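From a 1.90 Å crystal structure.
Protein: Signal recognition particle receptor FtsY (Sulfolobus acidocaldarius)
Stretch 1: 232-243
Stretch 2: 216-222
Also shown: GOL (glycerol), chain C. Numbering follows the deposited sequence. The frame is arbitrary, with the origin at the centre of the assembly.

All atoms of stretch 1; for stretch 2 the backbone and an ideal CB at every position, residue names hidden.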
# COMPACT_ATOMS: atom_id res chain seq x y z
N GLN B 232 -4.79 4.18 -9.27
CA GLN B 232 -5.13 5.30 -8.38
C GLN B 232 -4.73 6.65 -9.00
O GLN B 232 -5.51 7.60 -9.03
CB GLN B 232 -4.44 5.15 -7.02
CG GLN B 232 -4.91 3.97 -6.18
CD GLN B 232 -3.98 3.70 -5.01
OE1 GLN B 232 -3.33 4.62 -4.48
NE2 GLN B 232 -3.90 2.45 -4.59
N ALA B 233 -3.50 6.73 -9.47
CA ALA B 233 -3.00 7.95 -10.09
C ALA B 233 -3.80 8.38 -11.32
O ALA B 233 -4.06 9.57 -11.50
CB ALA B 233 -1.54 7.79 -10.44
N ARG B 234 -4.18 7.41 -12.17
CA ARG B 234 -4.95 7.71 -13.39
C ARG B 234 -6.34 8.25 -13.08
O ARG B 234 -6.78 9.26 -13.64
CB ARG B 234 -5.13 6.47 -14.26
CG ARG B 234 -3.92 6.02 -15.04
CD ARG B 234 -4.33 4.86 -15.93
NE ARG B 234 -3.20 4.26 -16.63
CZ ARG B 234 -2.65 4.74 -17.74
NH1 ARG B 234 -3.12 5.86 -18.29
NH2 ARG B 234 -1.63 4.10 -18.30
N HIS B 235 -7.04 7.53 -12.21
CA HIS B 235 -8.39 7.89 -11.82
C HIS B 235 -8.44 9.25 -11.14
O HIS B 235 -9.29 10.06 -11.47
CB HIS B 235 -8.97 6.83 -10.88
CG HIS B 235 -9.57 5.66 -11.58
ND1 HIS B 235 -10.91 5.61 -11.93
CD2 HIS B 235 -9.03 4.49 -12.00
CE1 HIS B 235 -11.15 4.46 -12.54
NE2 HIS B 235 -10.03 3.77 -12.59
N PHE B 236 -7.54 9.48 -10.19
CA PHE B 236 -7.51 10.75 -9.47
C PHE B 236 -7.16 11.90 -10.41
O PHE B 236 -7.69 13.01 -10.27
CB PHE B 236 -6.52 10.70 -8.30
CG PHE B 236 -7.10 10.14 -7.02
CD1 PHE B 236 -8.28 10.64 -6.50
CD2 PHE B 236 -6.44 9.15 -6.32
CE1 PHE B 236 -8.81 10.13 -5.31
CE2 PHE B 236 -6.96 8.63 -5.13
CZ PHE B 236 -8.14 9.12 -4.63
N GLU B 237 -6.28 11.66 -11.37
CA GLU B 237 -5.95 12.71 -12.32
C GLU B 237 -7.18 13.07 -13.16
O GLU B 237 -7.43 14.24 -13.42
CB GLU B 237 -4.76 12.31 -13.21
CG GLU B 237 -4.54 13.21 -14.42
CD GLU B 237 -4.34 14.67 -14.05
OE1 GLU B 237 -3.93 14.96 -12.90
OE2 GLU B 237 -4.59 15.55 -14.90
N ASN B 238 -7.94 12.06 -13.57
CA ASN B 238 -9.13 12.28 -14.38
C ASN B 238 -10.31 12.90 -13.61
O ASN B 238 -11.03 13.73 -14.14
CB ASN B 238 -9.58 10.99 -15.06
CG ASN B 238 -8.58 10.48 -16.08
OD1 ASN B 238 -7.83 11.25 -16.69
ND2 ASN B 238 -8.55 9.16 -16.27
N ASN B 239 -10.51 12.48 -12.36
CA ASN B 239 -11.66 12.94 -11.58
C ASN B 239 -11.40 14.21 -10.77
O ASN B 239 -12.32 14.94 -10.43
CB ASN B 239 -12.15 11.85 -10.62
CG ASN B 239 -12.59 10.59 -11.34
OD1 ASN B 239 -12.81 10.60 -12.55
ND2 ASN B 239 -12.74 9.51 -10.58
N VAL B 240 -10.13 14.44 -10.43
CA VAL B 240 -9.78 15.50 -9.49
C VAL B 240 -8.69 16.41 -10.07
O VAL B 240 -8.85 17.63 -10.14
CB VAL B 240 -9.28 14.88 -8.16
CG1 VAL B 240 -8.95 15.98 -7.14
CG2 VAL B 240 -10.32 13.91 -7.59
N GLY B 241 -7.58 15.80 -10.51
CA GLY B 241 -6.41 16.54 -10.98
C GLY B 241 -5.46 16.86 -9.83
O GLY B 241 -5.89 17.20 -8.72
N TYR B 242 -4.16 16.72 -10.07
CA TYR B 242 -3.16 17.05 -9.06
C TYR B 242 -1.87 17.49 -9.75
O TYR B 242 -1.73 17.33 -10.97
CB TYR B 242 -2.89 15.87 -8.11
CG TYR B 242 -2.55 14.58 -8.82
CD1 TYR B 242 -3.55 13.69 -9.20
CD2 TYR B 242 -1.23 14.24 -9.12
CE1 TYR B 242 -3.26 12.50 -9.87
CE2 TYR B 242 -0.92 13.05 -9.79
CZ TYR B 242 -1.95 12.19 -10.15
OH TYR B 242 -1.68 11.02 -10.81
N ASP B 243 -0.94 18.05 -8.99
CA ASP B 243 0.28 18.63 -9.56
C ASP B 243 1.50 17.71 -9.42
O ASP B 243 2.38 17.70 -10.29
CB ASP B 243 0.58 19.97 -8.89
CG ASP B 243 -0.55 20.96 -9.05
OD1 ASP B 243 -0.83 21.35 -10.20
OD2 ASP B 243 -1.16 21.34 -8.03
N UNK B 216 -1.33 24.20 -4.79
CA UNK B 216 -0.60 22.98 -5.12
C UNK B 216 -1.40 21.80 -4.62
O UNK B 216 -1.89 21.83 -3.50
CB UNK B 216 0.81 22.98 -4.52
N UNK B 217 -1.54 20.75 -5.44
CA UNK B 217 -2.28 19.57 -5.03
C UNK B 217 -1.36 18.35 -5.08
O UNK B 217 -0.72 18.11 -6.09
CB UNK B 217 -3.51 19.36 -5.92
N UNK B 218 -1.30 17.58 -4.00
CA UNK B 218 -0.39 16.46 -3.92
C UNK B 218 -1.14 15.15 -3.67
O UNK B 218 -1.83 15.01 -2.66
CB UNK B 218 0.64 16.70 -2.82
N UNK B 219 -0.99 14.22 -4.59
CA UNK B 219 -1.51 12.87 -4.42
C UNK B 219 -0.47 12.07 -3.65
O UNK B 219 0.72 12.11 -3.97
CB UNK B 219 -1.83 12.22 -5.77
N UNK B 220 -0.92 11.36 -2.62
CA UNK B 220 -0.05 10.44 -1.90
C UNK B 220 -0.24 9.00 -2.40
O UNK B 220 -1.36 8.51 -2.46
CB UNK B 220 -0.32 10.52 -0.40
N UNK B 221 0.86 8.36 -2.80
CA UNK B 221 0.84 6.95 -3.21
C UNK B 221 1.78 6.14 -2.31
O UNK B 221 2.85 6.62 -1.91
CB UNK B 221 1.24 6.80 -4.68
N UNK B 222 1.38 4.91 -1.99
CA UNK B 222 2.16 3.98 -1.19
C UNK B 222 3.13 3.23 -2.11
O UNK B 222 2.70 2.55 -3.05
CB UNK B 222 1.25 3.01 -0.44
C1 GOL C . -12.18 21.37 -8.52
O1 GOL C . -13.30 20.61 -8.12
C2 GOL C . -11.14 20.47 -9.18
O2 GOL C . -11.65 19.16 -9.35
C3 GOL C . -10.74 21.07 -10.52
O3 GOL C . -9.52 20.51 -10.96

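Stretch 2 is an extended strand running nearly antiparallel to helix 232-239, at 161°, with the axes 10.0 Å apart at their closest. Positions 217, 219 and 221 point CB toward stretch 1.

Position 216 points CB sideways. Its ideal CB lies 4.3 Å from Asp243 OD2, so a side chain could reach back over Asp243. Many residues would fit, and a long or flat one could cover the CB of Asp243. The residue is Phe216. Its ring lays one face against Asp243 CB, which sits 4.0 Å from the ring centroid in a CH-pi contact.

Position 217 points toward the loop after the helix. Its backbone is already tied down: its N donates to Asp243 OD2 at 2.7 Å, and its O accepts from Asp243 N at 2.9 Å. The ideal CB is 3.9 Å from Tyr242 CA. Further out lie the carbonyl oxygens of Val240 and Gly241, beside a glycerol. Acceptors suit a donor, and their distance from CB favours a long one: lysine, arginine or perhaps glutamine. The residue is Arg217. Its extended side chain brings NH1 to Gly241 O in a hydrogen bond of 3.2 Å. NH1 also donates to glycerol O3 at 2.8 Å, and glycerol O3 in turn donates to Val240 O at 3.1 Å.

Position 218 points away and meets nothing of stretch 1. The extended backbone suits a beta-branched residue, but stretch 1 does not choose. It is Ile218.

Position 219 points toward an apolar pocket lined by Ala233, Phe236 and the Tyr242 ring. The ideal CB is 3.9 Å from Tyr242 CG. Leucine, isoleucine, valine or methionine could suit. The residue is Leu219. Its CB lies over the Tyr242 ring face, 3.9 Å from the centroid. CD1 reaches Phe236 CD2 at 3.6 Å, while CD2 lies 3.6 Å from Tyr242 CZ and 4.1 Å from Ala233 CB.

Position 220 points away, so again stretch 1 gives little guidance. It is Ile220.

Position 221 points toward the start of the visible helix, with Ala233 CB and Gln232 nearby. The ideal CB is 5.1 Å from Gln232 OE1, leaving room for a medium side chain, apolar or polar. It is Leu221. CD1 packs on Ala233 CB at 4.1 Å, and CD2 approaches Gln232 OE1 at 3.4 Å.

Position 222 points sideways, with nothing of stretch 1 near its CB. Many residues would do. It is Asp222, whose side chain is hydrogen-bonded elsewhere in the structure.

Stretch 2 (216-222) FRILILD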
# COMPACT_ATOMS: atom_id res chain seq x y z
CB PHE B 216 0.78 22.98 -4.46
CG PHE B 216 1.83 22.17 -5.20
CD1 PHE B 216 2.31 22.59 -6.43
CD2 PHE B 216 2.35 21.02 -4.63
CE1 PHE B 216 3.27 21.85 -7.11
CE2 PHE B 216 3.32 20.28 -5.30
CZ PHE B 216 3.78 20.70 -6.55
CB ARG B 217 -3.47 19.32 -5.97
CG ARG B 217 -4.45 20.45 -6.14
CD ARG B 217 -5.47 20.06 -7.20
NE ARG B 217 -6.43 21.12 -7.45
CZ ARG B 217 -7.49 20.99 -8.24
NH1 ARG B 217 -7.73 19.84 -8.87
NH2 ARG B 217 -8.32 22.02 -8.41
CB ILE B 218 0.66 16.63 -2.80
CG1 ILE B 218 1.46 17.92 -3.02
CG2 ILE B 218 1.59 15.42 -2.74
CD1 ILE B 218 2.49 18.19 -1.95
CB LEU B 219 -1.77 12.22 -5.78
CG LEU B 219 -2.10 10.72 -5.73
CD1 LEU B 219 -3.41 10.47 -5.00
CD2 LEU B 219 -2.10 10.12 -7.17
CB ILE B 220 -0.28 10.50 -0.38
CG1 ILE B 220 -0.18 11.96 0.12
CG2 ILE B 220 0.72 9.61 0.33
CD1 ILE B 220 1.14 12.62 -0.24
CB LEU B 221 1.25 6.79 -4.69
CG LEU B 221 0.33 7.45 -5.74
CD1 LEU B 221 0.93 7.44 -7.14
CD2 LEU B 221 -1.07 6.79 -5.75
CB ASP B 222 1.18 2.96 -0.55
CG ASP B 222 1.82 2.09 0.53
OD1 ASP B 222 3.03 1.79 0.44
OD2 ASP B 222 1.09 1.72 1.48
O HOH W 1 -3.72 7.20 -3.30
O HOH W 2 -1.13 3.85 -3.32
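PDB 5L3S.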